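Local structure of ESSB (4ANO) at residues T26-R31 against E62-I67; L42-E47 against V128-S133. The protein is the cytoplasmic part of EssB, an integral membrane component of the type VII secretion system that binds copies of itself and probably takes part in protein export. All coordinates share one frame; numbering follows the deposited sequence.

Overall arrangement
From the N terminus the four segments come in the order 26-31, 42-47, 62-67 and 128-133, so the two contacts cross along the chain. Interaction 1 pairs strand 25-30 with strand 62-68, the middle strands of a four-stranded antiparallel sheet. It closes a loop of 30 residues, and that loop carries segment 42-47. Interaction 2 ties this segment to the short strand 129-130, closing a loop of 80 residues that includes strand 62-68. The contact centres lie about 12 Å apart. They touch directly where Val63 CG1 packs on Leu42 CD1 at 3.6 Å, so sheet, 3-10 segment and strand 129-130 form one packed unit.

Interaction 1 of 2, residues T26-R31 against E62-I67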
ATOM      1  N   THR A  26     -11.898   5.647   9.172  1.00 26.31           N
ATOM      2  CA  THR A  26     -13.205   5.938   8.581  1.00 25.10           C
ATOM      3  C   THR A  26     -13.017   6.873   7.421  1.00 23.64           C
ATOM      4  O   THR A  26     -12.473   7.975   7.604  1.00 24.22           O
ATOM      5  CB  THR A  26     -14.138   6.591   9.650  1.00 27.69           C
ATOM      6  OG1 THR A  26     -14.267   5.653  10.745  1.00 29.93           O
ATOM      7  CG2 THR A  26     -15.467   6.864   9.053  1.00 28.77           C
ATOM      8  N   VAL A  27     -13.564   6.492   6.234  1.00 22.95           N
ATOM      9  CA  VAL A  27     -13.392   7.331   5.058  1.00 23.27           C
ATOM     10  C   VAL A  27     -14.807   7.757   4.636  1.00 20.67           C
ATOM     11  O   VAL A  27     -15.716   6.918   4.598  1.00 23.87           O
ATOM     12  CB  VAL A  27     -12.573   6.604   3.936  1.00 21.21           C
ATOM     13  CG1 VAL A  27     -13.189   5.321   3.517  1.00 30.74           C
ATOM     14  CG2 VAL A  27     -12.392   7.478   2.703  1.00 27.90           C
ATOM     15  N   ILE A  28     -14.923   9.016   4.226  0.70 23.33           N
ATOM     16  CA  ILE A  28     -16.216   9.623   3.872  0.70 22.22           C
ATOM     17  C   ILE A  28     -16.127  10.145   2.422  0.70 21.68           C
ATOM     18  O   ILE A  28     -15.221  10.936   2.069  0.70 22.72           O
ATOM     19  CB  ILE A  28     -16.578  10.790   4.860  0.70 22.80           C
ATOM     20  CG1 ILE A  28     -16.582  10.347   6.354  0.70 27.09           C
ATOM     21  CG2 ILE A  28     -17.911  11.476   4.446  0.70 27.85           C
ATOM     22  CD1 ILE A  28     -17.401   9.163   6.598  0.70 31.12           C
ATOM     23  N   PHE A  29     -17.004   9.629   1.552  1.00 21.23           N
ATOM     24  CA  PHE A  29     -17.033  10.134   0.176  1.00 20.45           C
ATOM     25  C   PHE A  29     -18.417  10.851  -0.020  1.00 21.42           C
ATOM     26  O   PHE A  29     -19.395  10.434   0.562  1.00 23.95           O
ATOM     27  CB  PHE A  29     -17.073   8.974  -0.834  1.00 20.93           C
ATOM     28  CG  PHE A  29     -15.874   8.070  -0.810  1.00 20.81           C
ATOM     29  CD1 PHE A  29     -15.760   7.084   0.121  1.00 21.29           C
ATOM     30  CD2 PHE A  29     -14.905   8.236  -1.826  1.00 19.00           C
ATOM     31  CE1 PHE A  29     -14.581   6.220   0.151  1.00 26.40           C
ATOM     32  CE2 PHE A  29     -13.781   7.390  -1.856  1.00 25.63           C
ATOM     33  CZ  PHE A  29     -13.611   6.429  -0.851  1.00 22.66           C
ATOM     34  N   GLN A  30     -18.442  11.804  -0.942  1.00 23.59           N
ATOM     35  CA  GLN A  30     -19.689  12.419  -1.424  1.00 22.57           C
ATOM     36  C   GLN A  30     -20.284  11.611  -2.541  1.00 22.98           C
ATOM     37  O   GLN A  30     -19.655  11.412  -3.536  1.00 23.27           O
ATOM     38  CB  GLN A  30     -19.364  13.847  -1.889  1.00 25.65           C
ATOM     39  CG  GLN A  30     -18.843  14.756  -0.842  1.00 24.89           C
ATOM     40  CD  GLN A  30     -19.683  14.751   0.421  1.00 32.68           C
ATOM     41  OE1 GLN A  30     -20.859  15.149   0.428  1.00 33.10           O
ATOM     42  NE2 GLN A  30     -19.102  14.282   1.499  1.00 31.18           N
ATOM     43  N   ARG A  31     -21.525  11.150  -2.371  1.00 22.87           N
ATOM     44  CA  ARG A  31     -22.168  10.273  -3.305  1.00 25.73           C
ATOM     45  C   ARG A  31     -22.271  10.920  -4.701  1.00 25.52           C
ATOM     46  O   ARG A  31     -22.147  10.269  -5.740  1.00 27.04           O
ATOM     47  CB  ARG A  31     -23.552   9.922  -2.757  1.00 24.06           C
ATOM     48  CG  ARG A  31     -23.951   8.582  -3.019  1.00 30.61           C
ATOM     49  CD  ARG A  31     -25.396   8.322  -2.460  1.00 25.95           C
ATOM     50  NE  ARG A  31     -26.133   7.505  -3.400  1.00 27.41           N
ATOM     51  CZ  ARG A  31     -27.243   6.838  -3.089  1.00 24.99           C
ATOM     52  NH1 ARG A  31     -27.682   6.883  -1.854  1.00 24.18           N
ATOM     53  NH2 ARG A  31     -27.832   6.048  -3.994  1.00 27.16           N
ATOM     54  N   GLU A  62     -23.875  10.510   1.100  1.00 23.82           N
ATOM     55  CA  GLU A  62     -22.451  10.124   1.338  1.00 25.85           C
ATOM     56  C   GLU A  62     -22.281   8.631   1.382  1.00 23.82           C
ATOM     57  O   GLU A  62     -23.206   7.887   1.625  1.00 24.63           O
ATOM     58  CB  GLU A  62     -21.936  10.619   2.715  1.00 24.66           C
ATOM     59  CG  GLU A  62     -21.869  12.112   2.780  1.00 29.71           C
ATOM     60  CD  GLU A  62     -21.476  12.610   4.121  1.00 27.43           C
ATOM     61  OE1 GLU A  62     -21.869  12.057   5.149  1.00 33.78           O
ATOM     62  OE2 GLU A  62     -20.725  13.601   4.101  1.00 34.16           O
ATOM     63  N   VAL A  63     -21.056   8.177   1.105  1.00 23.93           N
ATOM     64  CA  VAL A  63     -20.716   6.790   1.346  1.00 22.41           C
ATOM     65  C   VAL A  63     -19.612   6.810   2.441  1.00 22.07           C
ATOM     66  O   VAL A  63     -18.593   7.498   2.292  1.00 21.23           O
ATOM     67  CB  VAL A  63     -20.159   6.084   0.028  1.00 22.19           C
ATOM     68  CG1 VAL A  63     -19.483   4.755   0.362  1.00 22.35           C
ATOM     69  CG2 VAL A  63     -21.328   5.934  -1.008  1.00 23.08           C
ATOM     70  N   LYS A  64     -19.846   6.079   3.517  1.00 22.71           N
ATOM     71  CA  LYS A  64     -18.914   5.981   4.675  1.00 23.79           C
ATOM     72  C   LYS A  64     -18.414   4.529   4.782  1.00 23.23           C
ATOM     73  O   LYS A  64     -19.214   3.550   4.603  1.00 23.19           O
ATOM     74  CB  LYS A  64     -19.590   6.489   5.964  1.00 24.13           C
ATOM     75  CG  LYS A  64     -18.809   6.280   7.214  1.00 29.14           C
ATOM     76  CD  LYS A  64     -19.818   6.576   8.366  1.00 31.91           C
ATOM     77  CE  LYS A  64     -19.181   7.096   9.598  1.00 41.40           C
ATOM     78  NZ  LYS A  64     -20.202   6.856  10.748  1.00 47.50           N
ATOM     79  N   VAL A  65     -17.084   4.351   4.862  1.00 21.84           N
ATOM     80  CA  VAL A  65     -16.478   2.994   5.079  1.00 21.53           C
ATOM     81  C   VAL A  65     -15.715   3.103   6.430  1.00 21.00           C
ATOM     82  O   VAL A  65     -14.909   4.008   6.620  1.00 22.55           O
ATOM     83  CB  VAL A  65     -15.510   2.601   3.936  1.00 21.75           C
ATOM     84  CG1 VAL A  65     -14.919   1.184   4.079  1.00 25.01           C
ATOM     85  CG2 VAL A  65     -16.222   2.745   2.555  1.00 22.69           C
ATOM     86  N   VAL A  66     -16.058   2.221   7.327  1.00 22.51           N
ATOM     87  CA  VAL A  66     -15.425   2.102   8.603  1.00 24.43           C
ATOM     88  C   VAL A  66     -14.599   0.809   8.545  1.00 23.50           C
ATOM     89  O   VAL A  66     -15.173  -0.236   8.312  1.00 25.32           O
ATOM     90  CB  VAL A  66     -16.493   1.916   9.678  1.00 25.46           C
ATOM     91  CG1 VAL A  66     -15.824   1.703  11.042  1.00 28.76           C
ATOM     92  CG2 VAL A  66     -17.431   3.105   9.676  1.00 28.65           C
ATOM     93  N   ILE A  67     -13.300   0.924   8.780  1.00 23.02           N
ATOM     94  CA  ILE A  67     -12.297  -0.190   8.588  1.00 22.44           C
ATOM     95  C   ILE A  67     -11.620  -0.553   9.899  1.00 24.07           C
ATOM     96  O   ILE A  67     -10.883   0.284  10.489  1.00 26.85           O
ATOM     97  CB  ILE A  67     -11.231   0.227   7.560  1.00 23.12           C
ATOM     98  CG1 ILE A  67     -11.944   0.685   6.258  1.00 24.18           C
ATOM     99  CG2 ILE A  67     -10.246  -0.954   7.299  1.00 21.82           C
ATOM    100  CD1 ILE A  67     -11.096   1.472   5.206  1.00 31.46           C
TER
HETATM  101  O   HOH W   1     -22.853  15.653   2.245  1.00 44.06           O
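Val27 and Val65, like Phe29 and Val63, face each other as hydrogen-bonded pairs of two antiparallel strands. Each pair makes two backbone bonds. The straightest runs from Phe29 N to Val63 O, 2.8 Å long with an angle of 173° at the hydrogen. Thr26-Val66, Ile28-Lys64 and Gln30-Glu62 are the non-hydrogen-bonded pairs. Here CA-H groups add to the contact: Thr26 CA lies 3.2 Å from Val65 O.

One face of the sheet carries Val27, Val65, Phe29 and Val63. Val27 CG1 sits between its own backbone N and carbonyl carbon (chi1 57°), and meets Val65 CB at 3.6 Å. The Phe29 ring turns its edge to Val63 O, which lies in the ring plane. Leu15 of helix 10-15 packs against both Val27 and Phe29.

The other face is more polar. Gln30 NE2 donates to Glu62 OE2 over 3.1 Å, reaching the anti side of the carboxylate. The two side chains run side by side, with amide and carboxylate planes 72° apart. A water donates to Gln30 OE1 at 2.7 Å and makes a weak bond to Glu62 OE2. Beside them, the extended Lys64 chain places its CE 3.8 Å from Thr26 CG2. An alanine in place of Glu62 would probably leave Gln30 NE2 without its partner across the strands and set the amide freer to turn.

Further out, strand 18-22 flanks strand 25-30, with backbone bonds of Ile28 with Val18 and of Thr26 with Ile20. Glu62 N is held by Ser59 OG. The chemistry thus differs by face: apolar packing beneath the helix, and at the Gln30-Glu62 end a side-chain hydrogen bond from a neutral amide to a probably charged carboxylate, with a water beside it.

Interaction 2 of 2, residues L42-E47 against V128-S133; sequences LEVLKE and VGVKES
Leu42 and Val130 have their CA atoms 7.1 Å apart, those of Leu45 and Val128 lie 7.4 Å apart, and no hydrogen bond joins the two backbones. Residues 42-46 form a 3-10 segment, which brings Leu42 and Leu45, three residues apart, to the same side; Val44 also points its side chain toward the other segment. The turns are closed by bonds such as Leu45 N to Leu42 O.

Val130 is the central side chain. Its CG2 lies anti to its carbonyl carbon and touches three residues. Leu45 CG is nearest, at 3.8 Å. Val44 CG1 comes tip to tip with Val130 and is 4.0 Å from both of its methyl carbons. Leu42 CD2 adds a third contact with Val130 CG2, at 4.1 Å. Both leucines cross the valine at a slant.

The leucine ends also reach past Val130. Leu45 CD2 rests 3.5 Å from Val128 O and lies close to Val128 CB as well. At the other end Leu42 CD2 meets Ser133 CB at 4.0 Å. Ser133 OG is hydrogen-bonded to Glu41 OE1, of the residue before Leu42. This adds a polar tie beside the apolar contact.

Ile56 of strand 53-58 packs against Leu42 and Leu45. On the other segment, strand 129-130 pairs with strand 106-107 through the backbone bond of Gly129 with Ile107, and Leu106 packs on Val44 and Val128. The contact is plain hydrophobic core packing. It wedges a 3-10 turn between the four-stranded sheet and a two-stranded antiparallel ribbon, in the cytoplasmic domain of EssB, whose family is probably related in fold to protein kinases.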
ATOM      1  N   LEU A  42     -21.205  -1.972  -3.728  1.00 18.73           N
ATOM      2  CA  LEU A  42     -20.189  -1.849  -2.650  1.00 18.80           C
ATOM      3  C   LEU A  42     -20.139  -3.073  -1.732  1.00 19.32           C
ATOM      4  O   LEU A  42     -19.255  -3.189  -0.877  1.00 23.27           O
ATOM      5  CB  LEU A  42     -20.409  -0.549  -1.823  1.00 18.43           C
ATOM      6  CG  LEU A  42     -20.372   0.736  -2.630  1.00 21.32           C
ATOM      7  CD1 LEU A  42     -20.218   1.868  -1.596  1.00 24.41           C
ATOM      8  CD2 LEU A  42     -19.138   0.726  -3.648  1.00 21.78           C
ATOM      9  N   GLU A  43     -21.074  -3.993  -1.903  1.00 21.22           N
ATOM     10  CA  GLU A  43     -21.150  -5.188  -1.022  1.00 23.50           C
ATOM     11  C   GLU A  43     -19.862  -6.016  -1.121  1.00 21.50           C
ATOM     12  O   GLU A  43     -19.449  -6.627  -0.090  1.00 25.19           O
ATOM     13  CB  GLU A  43     -22.486  -5.978  -1.240  1.00 24.94           C
ATOM     14  CG  GLU A  43     -22.720  -7.188  -0.202  1.00 28.84           C
ATOM     15  CD  GLU A  43     -21.709  -8.294  -0.298  1.00 32.82           C
ATOM     16  OE1 GLU A  43     -21.284  -8.586  -1.439  1.00 38.66           O
ATOM     17  OE2 GLU A  43     -21.348  -8.924   0.761  1.00 33.71           O
ATOM     18  N   VAL A  44     -19.171  -5.970  -2.280  1.00 21.47           N
ATOM     19  CA  VAL A  44     -17.905  -6.697  -2.469  1.00 23.11           C
ATOM     20  C   VAL A  44     -16.853  -6.271  -1.405  1.00 22.06           C
ATOM     21  O   VAL A  44     -15.931  -7.012  -1.135  1.00 24.35           O
ATOM     22  CB  VAL A  44     -17.406  -6.515  -3.888  1.00 23.26           C
ATOM     23  CG1 VAL A  44     -16.894  -5.064  -4.184  1.00 22.49           C
ATOM     24  CG2 VAL A  44     -16.389  -7.578  -4.239  1.00 27.52           C
ATOM     25  N   LEU A  45     -17.038  -5.098  -0.776  1.00 20.53           N
ATOM     26  CA  LEU A  45     -16.030  -4.582   0.145  1.00 21.86           C
ATOM     27  C   LEU A  45     -16.132  -5.367   1.441  1.00 23.95           C
ATOM     28  O   LEU A  45     -15.152  -5.344   2.205  1.00 23.77           O
ATOM     29  CB  LEU A  45     -16.256  -3.089   0.431  1.00 22.46           C
ATOM     30  CG  LEU A  45     -15.809  -2.110  -0.727  1.00 22.22           C
ATOM     31  CD1 LEU A  45     -16.062  -0.600  -0.258  1.00 22.72           C
ATOM     32  CD2 LEU A  45     -14.321  -2.334  -0.994  1.00 21.38           C
ATOM     33  N   LYS A  46     -17.248  -6.096   1.606  1.00 24.85           N
ATOM     34  CA  LYS A  46     -17.392  -6.997   2.812  1.00 30.32           C
ATOM     35  C   LYS A  46     -16.519  -8.271   2.668  1.00 31.35           C
ATOM     36  O   LYS A  46     -16.357  -9.068   3.630  1.00 34.24           O
ATOM     37  CB  LYS A  46     -18.850  -7.427   3.041  1.00 28.90           C
ATOM     38  CG  LYS A  46     -19.926  -6.357   3.168  1.00 34.97           C
ATOM     39  CD  LYS A  46     -19.849  -5.492   4.421  1.00 36.78           C
ATOM     40  CE  LYS A  46     -20.228  -6.254   5.653  1.00 36.02           C
ATOM     41  NZ  LYS A  46     -20.082  -5.256   6.715  1.00 31.56           N
ATOM     42  N   GLU A  47     -16.000  -8.443   1.464  0.50 31.50           N
ATOM     43  CA  GLU A  47     -15.371  -9.675   1.035  0.50 32.38           C
ATOM     44  C   GLU A  47     -13.986  -9.412   0.462  0.50 32.11           C
ATOM     45  O   GLU A  47     -13.589  -9.965  -0.581  0.50 32.08           O
ATOM     46  CB  GLU A  47     -16.293 -10.466   0.066  0.50 32.20           C
ATOM     47  CG  GLU A  47     -17.487 -11.230   0.737  0.50 34.60           C
ATOM     48  CD  GLU A  47     -18.784 -10.471   0.629  0.50 37.65           C
ATOM     49  OE1 GLU A  47     -18.683  -9.225   0.626  0.50 39.33           O
ATOM     50  OE2 GLU A  47     -19.888 -11.085   0.502  0.50 33.61           O
ATOM     51  N   VAL A 128     -10.057  -0.136  -0.100  1.00 20.16           N
ATOM     52  CA  VAL A 128      -9.928  -0.748  -1.457  1.00 18.69           C
ATOM     53  C   VAL A 128     -11.016  -0.131  -2.307  1.00 16.70           C
ATOM     54  O   VAL A 128     -12.090   0.220  -1.800  1.00 20.24           O
ATOM     55  CB  VAL A 128     -10.175  -2.241  -1.295  1.00 20.47           C
ATOM     56  CG1 VAL A 128     -10.136  -2.887  -2.605  1.00 21.03           C
ATOM     57  CG2 VAL A 128      -9.006  -2.914  -0.415  1.00 23.25           C
ATOM     58  N   GLY A 129     -10.632   0.238  -3.567  1.00 16.48           N
ATOM     59  CA  GLY A 129     -11.640   0.749  -4.562  1.00 15.35           C
ATOM     60  C   GLY A 129     -12.444  -0.364  -5.234  1.00 16.72           C
ATOM     61  O   GLY A 129     -12.184  -1.570  -5.107  1.00 16.02           O
ATOM     62  N   VAL A 130     -13.554   0.089  -5.834  1.00 17.32           N
ATOM     63  CA  VAL A 130     -14.423  -0.776  -6.601  1.00 18.20           C
ATOM     64  C   VAL A 130     -14.585  -0.262  -7.968  1.00 19.74           C
ATOM     65  O   VAL A 130     -14.942   0.892  -8.206  1.00 18.20           O
ATOM     66  CB  VAL A 130     -15.824  -0.867  -5.933  1.00 18.66           C
ATOM     67  CG1 VAL A 130     -16.718  -1.894  -6.676  1.00 19.60           C
ATOM     68  CG2 VAL A 130     -15.622  -1.273  -4.474  1.00 19.11           C
ATOM     69  N   LYS A 131     -14.221  -1.127  -8.913  1.00 18.01           N
ATOM     70  CA  LYS A 131     -14.328  -0.696 -10.329  1.00 21.22           C
ATOM     71  C   LYS A 131     -15.665  -0.101 -10.717  1.00 20.88           C
ATOM     72  O   LYS A 131     -16.724  -0.692 -10.450  1.00 20.54           O
ATOM     73  CB  LYS A 131     -13.903  -1.854 -11.217  1.00 20.94           C
ATOM     74  CG  LYS A 131     -13.596  -1.422 -12.735  1.00 30.50           C
ATOM     75  CD  LYS A 131     -13.361  -2.709 -13.585  1.00 41.34           C
ATOM     76  CE  LYS A 131     -13.577  -2.517 -15.107  1.00 49.49           C
ATOM     77  NZ  LYS A 131     -13.466  -1.108 -15.596  1.00 53.00           N
ATOM     78  N   GLU A 132     -15.596   1.094 -11.334  1.00 20.92           N
ATOM     79  CA  GLU A 132     -16.777   1.892 -11.820  1.00 22.33           C
ATOM     80  C   GLU A 132     -17.737   2.312 -10.663  1.00 20.08           C
ATOM     81  O   GLU A 132     -18.917   2.633 -10.880  1.00 23.26           O
ATOM     82  CB  GLU A 132     -17.556   1.066 -12.848  1.00 24.39           C
ATOM     83  CG  GLU A 132     -16.864   0.866 -14.173  1.00 33.58           C
ATOM     84  CD  GLU A 132     -17.776   0.346 -15.234  1.00 40.34           C
ATOM     85  OE1 GLU A 132     -18.252  -0.824 -15.131  1.00 47.99           O
ATOM     86  OE2 GLU A 132     -17.989   1.124 -16.204  1.00 45.22           O
ATOM     87  N   SER A 133     -17.249   2.290  -9.407  1.00 20.23           N
ATOM     88  CA  SER A 133     -18.096   2.568  -8.302  1.00 19.98           C
ATOM     89  C   SER A 133     -17.468   3.503  -7.242  1.00 21.65           C
ATOM     90  O   SER A 133     -18.086   4.442  -6.798  1.00 22.95           O
ATOM     91  CB  SER A 133     -18.577   1.279  -7.620  1.00 23.13           C
ATOM     92  OG  SER A 133     -19.365   0.453  -8.467  1.00 28.89           O
TER